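Local coordinates for GTPase activator-like protein (Chaetomium thermophilum, PDB 5HIU) that probably acts as a GTPase activator, this chain being the all-helical N-terminal part of a much longer protein, at residues N363-G368 / N372-L377; L432-L437 / D449-F454. All coordinates share one frame; numbering follows the deposited sequence.

Contact 1 (N363-G368 / N372-L377)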
# COMPACT_ATOMS: atom_id res chain seq x y z
N ASN A 363 10.79 23.19 -13.28
CA ASN A 363 9.89 23.69 -14.32
C ASN A 363 8.45 23.79 -13.89
O ASN A 363 7.72 24.63 -14.39
CB ASN A 363 9.98 22.83 -15.56
CG ASN A 363 11.04 23.32 -16.51
OD1 ASN A 363 11.05 24.49 -16.87
ND2 ASN A 363 11.94 22.43 -16.91
N SER A 364 8.03 22.95 -12.96
CA SER A 364 6.66 23.02 -12.46
C SER A 364 6.50 24.14 -11.43
O SER A 364 5.37 24.56 -11.15
CB SER A 364 6.25 21.70 -11.83
OG SER A 364 7.04 21.45 -10.69
N LEU A 365 7.60 24.58 -10.84
CA LEU A 365 7.60 25.76 -9.97
C LEU A 365 7.42 27.09 -10.73
O LEU A 365 6.73 27.97 -10.25
CB LEU A 365 8.89 25.83 -9.17
CG LEU A 365 9.02 24.80 -8.08
CD1 LEU A 365 10.35 25.04 -7.38
CD2 LEU A 365 7.87 24.84 -7.07
N PHE A 366 8.06 27.23 -11.88
CA PHE A 366 7.98 28.47 -12.62
C PHE A 366 6.72 28.55 -13.47
O PHE A 366 6.30 29.64 -13.86
CB PHE A 366 9.22 28.67 -13.48
CG PHE A 366 10.43 29.08 -12.69
CD1 PHE A 366 10.67 30.41 -12.41
CD2 PHE A 366 11.33 28.13 -12.24
CE1 PHE A 366 11.78 30.79 -11.68
CE2 PHE A 366 12.44 28.50 -11.51
CZ PHE A 366 12.67 29.83 -11.23
N HIS A 367 6.13 27.40 -13.78
CA HIS A 367 4.86 27.34 -14.52
C HIS A 367 3.99 26.24 -13.93
O HIS A 367 4.39 25.09 -13.90
CB HIS A 367 5.10 27.08 -16.01
CG HIS A 367 3.96 27.50 -16.89
ND1 HIS A 367 4.12 27.79 -18.23
CD2 HIS A 367 2.64 27.70 -16.62
CE1 HIS A 367 2.95 28.13 -18.75
NE2 HIS A 367 2.04 28.09 -17.79
N GLY A 368 2.82 26.60 -13.43
CA GLY A 368 1.90 25.60 -12.91
C GLY A 368 0.60 26.23 -12.46
O GLY A 368 -0.23 25.56 -11.85
N ASN A 372 0.82 30.16 -14.14
CA ASN A 372 1.31 30.98 -13.04
C ASN A 372 2.47 30.36 -12.30
O ASN A 372 2.48 29.16 -12.02
CB ASN A 372 0.20 31.25 -12.02
CG ASN A 372 -0.60 32.51 -12.34
OD1 ASN A 372 -0.07 33.49 -12.87
ND2 ASN A 372 -1.88 32.49 -11.99
N ILE A 373 3.44 31.22 -11.99
CA ILE A 373 4.49 30.98 -11.00
C ILE A 373 3.93 30.35 -9.74
O ILE A 373 2.81 30.63 -9.34
CB ILE A 373 5.15 32.32 -10.61
CG1 ILE A 373 6.14 32.76 -11.67
CG2 ILE A 373 5.83 32.26 -9.24
CD1 ILE A 373 7.47 32.04 -11.59
N ASN A 374 4.72 29.50 -9.10
CA ASN A 374 4.33 28.88 -7.86
C ASN A 374 4.57 29.87 -6.73
O ASN A 374 5.61 30.54 -6.72
CB ASN A 374 5.13 27.60 -7.65
CG ASN A 374 4.64 26.78 -6.48
OD1 ASN A 374 4.57 27.27 -5.36
ND2 ASN A 374 4.31 25.51 -6.73
N PRO A 375 3.61 29.99 -5.79
CA PRO A 375 3.72 30.94 -4.67
C PRO A 375 5.00 30.80 -3.87
O PRO A 375 5.57 31.81 -3.47
CB PRO A 375 2.52 30.59 -3.78
CG PRO A 375 1.75 29.52 -4.47
CD PRO A 375 2.29 29.33 -5.85
N ILE A 376 5.44 29.57 -3.66
CA ILE A 376 6.66 29.29 -2.88
C ILE A 376 7.85 30.18 -3.28
O ILE A 376 8.68 30.53 -2.42
CB ILE A 376 7.07 27.80 -2.99
CG1 ILE A 376 8.26 27.49 -2.07
CG2 ILE A 376 7.43 27.42 -4.42
CD1 ILE A 376 8.64 26.02 -2.05
N LEU A 377 7.94 30.56 -4.55
CA LEU A 377 9.09 31.32 -4.96
C LEU A 377 8.80 32.79 -5.36
O LEU A 377 9.66 33.43 -5.98
CB LEU A 377 9.89 30.54 -6.02
CG LEU A 377 9.30 30.07 -7.35
CD1 LEU A 377 9.15 31.21 -8.33
CD2 LEU A 377 10.26 29.07 -7.95
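Asn374 N donates to Leu365 O at 2.8 Å. Leu365 lies in the last turn of helix 352-366, so a backbone N-H from the returning chain serves a carbonyl near the helix C-terminus. Farther out, Gly368 N bonds to Asn372 O at 2.9 Å, its nitrogen standing above the carbonyl plane instead of on a lone pair. Ile373 CD1 rests 3.7 Å from Phe366 CD1; the two side chains run alongside each other and point the same way. The Asn374 amide is held from two directions: OD1 accepts Ile376 N at 3.0 Å, in plane and on a lone pair, which makes an Asx turn, while ND2 donates to Leu323 O. Thus fixed, the amide lies across Leu365 CD2, whose other neighbour is Ile376 CG2 at 3.7 Å. Leu377 CG sits between backbone N and carbonyl carbon (chi1 58°), which carries CD2 to 3.7 Å from Leu365 CB. The same methyl makes a CH-pi contact over one face of the Phe366 ring, 4.2 Å from the centroid and 14° off the normal. Trp382 meets this ring edge-to-face, and Phe386 also packs on it. Phe366 O probably accepts a hydrogen bond from Arg433 NE of helix 423-441. The end of helix 352-366 is therefore finished by the loop that follows it and by Arg433: the carbonyls of Leu365 and Phe366 are met by a loop N-H and an arginine, the Asn374 amide braces the loop itself, and leucine and isoleucine methyls pack with the Phe366 ring beside these polar bonds.

Contact 2 (L432-L437 / D449-F454); sequences LRVENL and DDCMKF
Val434 turns CG1 anti to its backbone N (chi1 168°), so that CG1 meets Cys451 and CG2 meets Phe454, which likewise holds CG anti to its backbone N (chi1 163°). These side chains join helices 423-441 and 448-459, an antiparallel helical hairpin that forms the C-terminal end of the modelled alpha-solenoid. Val434 and Cys451 mark the nearest approach of the two backbones, with CA atoms 6.4 Å apart, an approach consistent with two small side chains. One turn along from Cys451, Phe454 passes obliquely across Val434, bringing CE2 within 4.2 Å of CG2. The contact is wholly apolar and buries little surface between the two segments; Phe386 of helix 383-391 also packs here, its ring stacking on that of Phe454 and its side chain touching Val434 and Cys451. Leu430 and Ile431, earlier on helix 423-441, extend the packing on Phe454, and Ile438 does so on Cys451. The two segments meet by van der Waals contact alone, with no polar pair between them. At its centre, the CG1 methyl of Val434 lies 3.9 Å from both CB and SG of Cys451.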
# COMPACT_ATOMS: atom_id res chain seq x y z
N LEU A 432 12.55 28.95 -22.00
CA LEU A 432 11.38 29.61 -22.58
C LEU A 432 10.55 30.30 -21.51
O LEU A 432 10.14 31.45 -21.68
CB LEU A 432 10.51 28.62 -23.38
CG LEU A 432 9.40 29.28 -24.22
CD1 LEU A 432 9.96 30.17 -25.32
CD2 LEU A 432 8.47 28.25 -24.83
N ARG A 433 10.32 29.61 -20.40
CA ARG A 433 9.52 30.16 -19.30
C ARG A 433 10.18 31.36 -18.62
O ARG A 433 9.52 32.37 -18.40
CB ARG A 433 9.24 29.08 -18.26
CG ARG A 433 8.36 29.53 -17.10
CD ARG A 433 7.03 30.11 -17.56
NE ARG A 433 6.19 30.46 -16.41
CZ ARG A 433 5.07 31.17 -16.47
NH1 ARG A 433 4.61 31.62 -17.64
NH2 ARG A 433 4.39 31.43 -15.36
N VAL A 434 11.46 31.24 -18.28
CA VAL A 434 12.20 32.32 -17.63
C VAL A 434 12.28 33.51 -18.57
O VAL A 434 12.21 34.67 -18.15
CB VAL A 434 13.63 31.87 -17.28
CG1 VAL A 434 14.48 33.07 -16.88
CG2 VAL A 434 13.59 30.85 -16.16
N GLU A 435 12.45 33.19 -19.83
CA GLU A 435 12.41 34.16 -20.90
C GLU A 435 11.08 34.90 -20.94
O GLU A 435 11.05 36.12 -21.04
CB GLU A 435 12.65 33.42 -22.20
CG GLU A 435 12.71 34.25 -23.45
CD GLU A 435 13.22 33.43 -24.61
OE1 GLU A 435 14.36 32.93 -24.53
OE2 GLU A 435 12.46 33.26 -25.59
N ASN A 436 9.99 34.15 -20.84
CA ASN A 436 8.65 34.74 -20.83
C ASN A 436 8.38 35.59 -19.61
O ASN A 436 7.67 36.59 -19.71
CB ASN A 436 7.57 33.66 -20.89
CG ASN A 436 7.31 33.14 -22.29
OD1 ASN A 436 7.25 31.93 -22.50
ND2 ASN A 436 7.15 34.05 -23.24
N LEU A 437 8.90 35.18 -18.46
CA LEU A 437 8.66 35.90 -17.22
C LEU A 437 9.28 37.29 -17.29
O LEU A 437 8.65 38.27 -16.91
CB LEU A 437 9.22 35.15 -16.03
CG LEU A 437 8.38 33.95 -15.60
CD1 LEU A 437 9.22 33.03 -14.75
CD2 LEU A 437 7.13 34.34 -14.83
N ASP A 449 17.00 40.25 -12.55
CA ASP A 449 18.46 40.25 -12.75
C ASP A 449 19.01 38.84 -12.52
O ASP A 449 19.94 38.42 -13.22
CB ASP A 449 19.17 41.27 -11.85
N ASP A 450 18.45 38.11 -11.55
CA ASP A 450 18.76 36.69 -11.37
C ASP A 450 18.29 35.88 -12.58
O ASP A 450 19.02 35.00 -13.07
CB ASP A 450 18.17 36.13 -10.07
CG ASP A 450 19.09 36.33 -8.86
OD1 ASP A 450 20.24 36.80 -9.04
OD2 ASP A 450 18.67 35.99 -7.72
N CYS A 451 17.09 36.19 -13.09
CA CYS A 451 16.61 35.59 -14.32
C CYS A 451 17.64 35.76 -15.42
O CYS A 451 18.06 34.80 -16.08
CB CYS A 451 15.29 36.22 -14.78
SG CYS A 451 13.82 35.56 -13.98
N MET A 452 18.08 36.99 -15.58
CA MET A 452 18.97 37.34 -16.67
C MET A 452 20.34 36.67 -16.58
O MET A 452 20.84 36.17 -17.58
CB MET A 452 19.11 38.85 -16.74
CG MET A 452 17.99 39.49 -17.54
SD MET A 452 18.47 39.68 -19.28
CE MET A 452 16.94 39.32 -20.12
N LYS A 453 20.93 36.67 -15.39
CA LYS A 453 22.22 36.01 -15.19
C LYS A 453 22.13 34.53 -15.56
O LYS A 453 23.02 34.00 -16.23
CB LYS A 453 22.70 36.19 -13.76
CG LYS A 453 23.13 37.61 -13.45
CD LYS A 453 23.45 37.79 -11.98
CE LYS A 453 23.68 39.25 -11.64
NZ LYS A 453 23.95 39.44 -10.18
N PHE A 454 21.04 33.89 -15.14
CA PHE A 454 20.80 32.49 -15.45
C PHE A 454 20.79 32.21 -16.97
O PHE A 454 21.44 31.28 -17.43
CB PHE A 454 19.50 31.98 -14.80
CG PHE A 454 18.99 30.70 -15.41
CD1 PHE A 454 19.56 29.48 -15.08
CD2 PHE A 454 17.97 30.72 -16.34
CE1 PHE A 454 19.11 28.31 -15.66
CE2 PHE A 454 17.51 29.56 -16.93
CZ PHE A 454 18.08 28.35 -16.59

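Contacts 1 and 2 follow one another along the chain near its C-terminal end, their centres about 13 Å apart; helix 423-441 is a member of contact 2 and packs against contact 1. Contact 2 is buried and apolar, one helix against the next; contact 1 is only partly buried, joins a helix end to its following loop, and mixes backbone hydrogen bonds with methyl and ring packing. Arg433, from the 432-437 segment, joins the two at the end of helix 352-366, and Leu437 CD2 meets Ile373 CG1 at 3.7 Å. Phe386 of helix 383-391 touches aromatic residues of both contacts, extending one hydrophobic layer between them.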